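Local coordinates for protein response regulator aspartate phosphatase I (Bacillus subtilis subsp. subtilis, PDB 4I1A) that dephosphorylates the sporulation phosphotransferase Spo0F and activates gene expression, excision and transfer of the mobile element ICEBs1 by inactivating its repressor ImmR, at residues 147-151 with 185-189; 279-283 with 311-315. All coordinates share one frame; numbering follows the deposited sequence.

Both contacts join helices of the tetratricopeptide-repeat array, on opposite sides of the chain's centre, with about 25 Å between their nearest atoms. Contact 1 is the deeper of the two: its centre lies about 13 Å from the centre of the chain, and it pairs helices 139-155 and 180-196, which run nearly alongside each other with one helix between them in sequence. Contact 2 is a surface contact about 24 Å from that centre, made by the start of helix 279-295 and the C-terminal part of helix 299-313. Each is essentially apolar, but in contact 1 the rings of Phe147 and Tyr151 meet a sulfur and aliphatic carbons, whereas in contact 2 rings also meet each other.

Contact 1 (147-151 with 185-189); sequences FKVSY and RCQFI
Phe147 and Ile189 carry most of this apolar interface, in which helices 139-155 and 180-196 run roughly parallel, their local axes 28° apart. With CG anti to the backbone N (chi1 179°), the Phe147 ring reaches across to the opposing helix, where CE1 lies 3.7 Å from CB of Arg185. The arginine gives only the base of its chain; its extended remainder leads off from the contact. Ile189 divides its branches among three residues: CG1 sits 4.0 Å from Phe147 CE1, CG2 meets Ser150 OG, and Ile189 CD1 comes to the edge of the Tyr151 ring, in its plane, 3.7 Å from Tyr151 CD1.

A sulfur-aromatic contact adds to these. Cys186 SG approaches the rim of the Phe147 ring, 3.5 Å from CD1 and 76° off the ring normal.

The polar bonding stays within helix 139-155. Ser150 OG donates to Phe147 O over 2.7 Å, from a little off the carbonyl plane, and that oxygen also accepts the helical bond from Tyr151 N. Helix 159-173 packs against the same residues, touching Ser150, Cys186 and Ile189, so helices 139-155 and 180-196 of the tetratricopeptide-repeat array meet with the intervening helix beside them. With the serine hydroxyl turned back onto its own helix and side-chain carbon and sulfur meeting the rings, the two segments are held together by shape and dispersion.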
loop_
_atom_site.group_PDB
_atom_site.type_symbol
_atom_site.label_atom_id
_atom_site.label_comp_id
_atom_site.label_asym_id
_atom_site.label_seq_id
_atom_site.Cartn_x
_atom_site.Cartn_y
_atom_site.Cartn_z
ATOM N N PHE A 147 18.496 -2.676 2.692
ATOM C CA PHE A 147 17.155 -2.141 2.876
ATOM C C PHE A 147 16.874 -1.026 1.884
ATOM O O PHE A 147 15.847 -1.029 1.206
ATOM C CB PHE A 147 16.944 -1.625 4.299
ATOM C CG PHE A 147 15.571 -1.045 4.522
ATOM C CD1 PHE A 147 14.501 -1.870 4.835
ATOM C CD2 PHE A 147 15.342 0.319 4.393
ATOM C CE1 PHE A 147 13.231 -1.344 5.029
ATOM C CE2 PHE A 147 14.075 0.850 4.583
ATOM C CZ PHE A 147 13.018 0.018 4.902
ATOM N N LYS A 148 17.794 -0.072 1.796
ATOM C CA LYS A 148 17.644 1.043 0.865
ATOM C C LYS A 148 17.513 0.570 -0.578
ATOM O O LYS A 148 16.670 1.065 -1.320
ATOM C CB LYS A 148 18.818 2.007 1.006
ATOM C CG LYS A 148 18.890 2.641 2.376
ATOM C CD LYS A 148 17.629 3.454 2.674
ATOM C CE LYS A 148 17.560 3.843 4.155
ATOM N NZ LYS A 148 16.599 4.961 4.414
ATOM N N VAL A 149 18.348 -0.391 -0.966
ATOM C CA VAL A 149 18.305 -0.934 -2.320
ATOM C C VAL A 149 16.961 -1.604 -2.615
ATOM O O VAL A 149 16.388 -1.402 -3.688
ATOM C CB VAL A 149 19.472 -1.923 -2.590
ATOM C CG1 VAL A 149 19.313 -2.579 -3.949
ATOM C CG2 VAL A 149 20.809 -1.202 -2.515
ATOM N N SER A 150 16.455 -2.390 -1.663
ATOM C CA SER A 150 15.166 -3.054 -1.854
ATOM C C SER A 150 14.088 -2.016 -2.057
ATOM O O SER A 150 13.165 -2.221 -2.840
ATOM C CB SER A 150 14.805 -3.952 -0.671
ATOM O OG SER A 150 14.413 -3.192 0.453
ATOM N N TYR A 151 14.229 -0.890 -1.362
ATOM C CA TYR A 151 13.233 0.172 -1.399
ATOM C C TYR A 151 13.146 0.881 -2.756
ATOM O O TYR A 151 12.050 1.101 -3.269
ATOM C CB TYR A 151 13.495 1.179 -0.283
ATOM C CG TYR A 151 12.325 2.093 -0.018
ATOM C CD1 TYR A 151 11.222 1.649 0.701
ATOM C CD2 TYR A 151 12.318 3.398 -0.495
ATOM C CE1 TYR A 151 10.141 2.486 0.941
ATOM C CE2 TYR A 151 11.243 4.239 -0.259
ATOM C CZ TYR A 151 10.157 3.780 0.459
ATOM O OH TYR A 151 9.091 4.622 0.693
ATOM N N ARG A 185 9.988 -3.106 9.116
ATOM C CA ARG A 185 9.992 -2.406 7.834
ATOM C C ARG A 185 10.435 -3.303 6.679
ATOM O O ARG A 185 9.826 -3.264 5.600
ATOM C CB ARG A 185 10.852 -1.144 7.904
ATOM C CG ARG A 185 10.285 -0.069 8.820
ATOM C CD ARG A 185 11.182 1.157 8.835
ATOM N NE ARG A 185 10.669 2.196 9.723
ATOM C CZ ARG A 185 11.376 3.242 10.137
ATOM N NH1 ARG A 185 12.636 3.386 9.749
ATOM N NH2 ARG A 185 10.824 4.141 10.945
ATOM N N CYS A 186 11.475 -4.113 6.911
ATOM C CA CYS A 186 11.933 -5.094 5.916
ATOM C C CYS A 186 10.808 -6.040 5.538
ATOM O O CYS A 186 10.557 -6.281 4.353
ATOM C CB CYS A 186 13.119 -5.908 6.440
ATOM S SG CYS A 186 14.677 -5.018 6.423
ATOM N N GLN A 187 10.121 -6.553 6.557
ATOM C CA GLN A 187 8.939 -7.382 6.353
ATOM C C GLN A 187 7.826 -6.665 5.571
ATOM O O GLN A 187 7.139 -7.297 4.774
ATOM C CB GLN A 187 8.402 -7.895 7.694
ATOM C CG GLN A 187 9.354 -8.805 8.452
ATOM C CD GLN A 187 8.834 -9.153 9.843
ATOM O OE1 GLN A 187 8.108 -8.369 10.460
ATOM N NE2 GLN A 187 9.189 -10.335 10.332
ATOM N N PHE A 188 7.646 -5.359 5.787
ATOM C CA PHE A 188 6.654 -4.607 5.010
ATOM C C PHE A 188 7.031 -4.619 3.543
ATOM O O PHE A 188 6.169 -4.735 2.682
ATOM C CB PHE A 188 6.506 -3.140 5.477
ATOM C CG PHE A 188 5.684 -2.959 6.736
ATOM C CD1 PHE A 188 5.255 -4.049 7.481
ATOM C CD2 PHE A 188 5.356 -1.687 7.183
ATOM C CE1 PHE A 188 4.508 -3.881 8.660
ATOM C CE2 PHE A 188 4.609 -1.503 8.359
ATOM C CZ PHE A 188 4.182 -2.605 9.099
ATOM N N ILE A 189 8.321 -4.470 3.254
ATOM C CA ILE A 189 8.774 -4.478 1.864
ATOM C C ILE A 189 8.484 -5.843 1.237
ATOM O O ILE A 189 7.946 -5.921 0.130
ATOM C CB ILE A 189 10.281 -4.155 1.735
ATOM C CG1 ILE A 189 10.612 -2.832 2.425
ATOM C CG2 ILE A 189 10.697 -4.092 0.271
ATOM C CD1 ILE A 189 10.011 -1.635 1.744
#

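Contact 2 (279-283 with 311-315); sequences YNVAL and LFFSD
The ring of Phe313 points at the first turn of helix 279-295 and is met there by three residues in different ways. Leu283 lies over one face with its CA, while its side chain and the phenylalanine run alongside each other with opposite headings; the closest approach is 3.5 Å, from Leu283 CD1 to Phe313 CD1. The leucine CG stands anti to the backbone N (chi1 -174°), which sets the CD1 methyl on the same side of the ring as the leucine CA, near the CG-CD1 bond of Phe313. At the rim, near the ring plane, Ala282 CB lies 3.7 Å from Phe313 CZ. The carbonyl oxygen of Tyr279 also comes to that edge, 3.6 Å from Phe313 CE1, and it accepts the helical bond from Leu283 N.

The segments come from two helices that follow each other in the chain as a helical hairpin, the building unit of the tetratricopeptide-repeat fold, in the region of the fifth predicted repeat. Helix 279-295 begins here, and the chain opposite it takes a wider pi-type turn at 311-313. Helix 261-275 packs beside this end of the hairpin, touching Ala282, Phe312 and Phe313.

Phe312 meets Tyr279 next to this group. The two side chains are set roughly perpendicular, yet their ring planes are only 32° apart, an oblique pairing with centroids 6.0 Å from each other. Tyr279 CE1 and Phe312 CD1 make the closest approach, at 3.7 Å. Within segment 311-315, CB of Phe312 sits over the centre of the Phe313 ring, on the face opposite Leu283, and Phe286, further along helix 279-295, brings its own ring against Phe313.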
loop_
_atom_site.group_PDB
_atom_site.type_symbol
_atom_site.label_atom_id
_atom_site.label_comp_id
_atom_site.label_asym_id
_atom_site.label_seq_id
_atom_site.Cartn_x
_atom_site.Cartn_y
_atom_site.Cartn_z
ATOM N N TYR A 279 -24.738 -1.686 4.882
ATOM C CA TYR A 279 -24.794 -0.353 4.281
ATOM C C TYR A 279 -24.948 0.768 5.299
ATOM O O TYR A 279 -24.459 1.873 5.093
ATOM C CB TYR A 279 -25.913 -0.296 3.226
ATOM C CG TYR A 279 -25.660 -1.227 2.051
ATOM C CD1 TYR A 279 -24.438 -1.218 1.380
ATOM C CD2 TYR A 279 -26.627 -2.136 1.635
ATOM C CE1 TYR A 279 -24.201 -2.076 0.306
ATOM C CE2 TYR A 279 -26.398 -2.993 0.577
ATOM C CZ TYR A 279 -25.185 -2.961 -0.085
ATOM O OH TYR A 279 -24.961 -3.815 -1.142
ATOM N N ASN A 280 -25.612 0.478 6.408
ATOM C CA ASN A 280 -25.811 1.482 7.448
ATOM C C ASN A 280 -24.565 1.787 8.265
ATOM O O ASN A 280 -24.251 2.940 8.512
ATOM C CB ASN A 280 -26.966 1.077 8.353
ATOM C CG ASN A 280 -28.293 1.234 7.671
ATOM O OD1 ASN A 280 -28.578 2.286 7.092
ATOM N ND2 ASN A 280 -29.107 0.180 7.703
ATOM N N VAL A 281 -23.865 0.746 8.684
ATOM C CA VAL A 281 -22.611 0.910 9.397
ATOM C C VAL A 281 -21.526 1.487 8.474
ATOM O O VAL A 281 -20.658 2.259 8.905
ATOM C CB VAL A 281 -22.161 -0.440 9.994
ATOM C CG1 VAL A 281 -20.712 -0.385 10.494
ATOM C CG2 VAL A 281 -23.113 -0.851 11.114
ATOM N N ALA A 282 -21.590 1.119 7.200
ATOM C CA ALA A 282 -20.595 1.565 6.239
ATOM C C ALA A 282 -20.751 3.061 6.017
ATOM O O ALA A 282 -19.761 3.788 5.890
ATOM C CB ALA A 282 -20.737 0.786 4.893
ATOM N N LEU A 283 -22.005 3.510 5.983
ATOM C CA LEU A 283 -22.336 4.912 5.732
ATOM C C LEU A 283 -21.773 5.826 6.825
ATOM O O LEU A 283 -21.480 7.001 6.603
ATOM C CB LEU A 283 -23.854 5.069 5.639
ATOM C CG LEU A 283 -24.403 6.429 5.231
ATOM C CD1 LEU A 283 -23.784 6.857 3.918
ATOM C CD2 LEU A 283 -25.938 6.396 5.144
ATOM N N LEU A 311 -21.331 4.137 -6.030
ATOM C CA LEU A 311 -21.607 2.712 -5.935
ATOM C C LEU A 311 -22.681 2.414 -4.886
ATOM O O LEU A 311 -23.597 1.648 -5.149
ATOM C CB LEU A 311 -20.303 1.994 -5.553
ATOM C CG LEU A 311 -19.694 0.837 -6.348
ATOM C CD1 LEU A 311 -20.002 0.895 -7.826
ATOM C CD2 LEU A 311 -18.195 0.835 -6.111
ATOM N N PHE A 312 -22.574 3.005 -3.693
ATOM C CA PHE A 312 -23.396 2.539 -2.563
ATOM C C PHE A 312 -24.310 3.562 -1.889
ATOM O O PHE A 312 -25.353 3.186 -1.342
ATOM C CB PHE A 312 -22.505 1.911 -1.467
ATOM C CG PHE A 312 -21.641 0.765 -1.951
ATOM C CD1 PHE A 312 -22.212 -0.424 -2.386
ATOM C CD2 PHE A 312 -20.262 0.872 -1.955
ATOM C CE1 PHE A 312 -21.419 -1.473 -2.836
ATOM C CE2 PHE A 312 -19.472 -0.172 -2.404
ATOM C CZ PHE A 312 -20.055 -1.353 -2.838
ATOM N N PHE A 313 -23.911 4.833 -1.885
ATOM C CA PHE A 313 -24.498 5.799 -0.950
ATOM C C PHE A 313 -25.256 6.973 -1.588
ATOM O O PHE A 313 -25.533 7.981 -0.941
ATOM C CB PHE A 313 -23.409 6.296 0.007
ATOM C CG PHE A 313 -22.743 5.185 0.777
ATOM C CD1 PHE A 313 -23.502 4.280 1.512
ATOM C CD2 PHE A 313 -21.369 5.024 0.737
ATOM C CE1 PHE A 313 -22.893 3.252 2.218
ATOM C CE2 PHE A 313 -20.746 3.987 1.440
ATOM C CZ PHE A 313 -21.504 3.107 2.179
ATOM N N SER A 314 -25.582 6.828 -2.863
ATOM C CA SER A 314 -26.446 7.762 -3.560
ATOM C C SER A 314 -27.578 6.893 -4.057
ATOM O O SER A 314 -27.805 5.802 -3.520
ATOM C CB SER A 314 -25.705 8.433 -4.720
ATOM O OG SER A 314 -24.817 7.526 -5.368
ATOM N N ASP A 315 -28.300 7.334 -5.070
ATOM C CA ASP A 315 -29.353 6.466 -5.576
ATOM C C ASP A 315 -28.933 5.841 -6.895
ATOM O O ASP A 315 -29.754 5.569 -7.763
ATOM C CB ASP A 315 -30.681 7.206 -5.704
ATOM C CG ASP A 315 -31.869 6.260 -5.690
ATOM O OD1 ASP A 315 -31.702 5.118 -5.208
ATOM O OD2 ASP A 315 -32.964 6.655 -6.153
#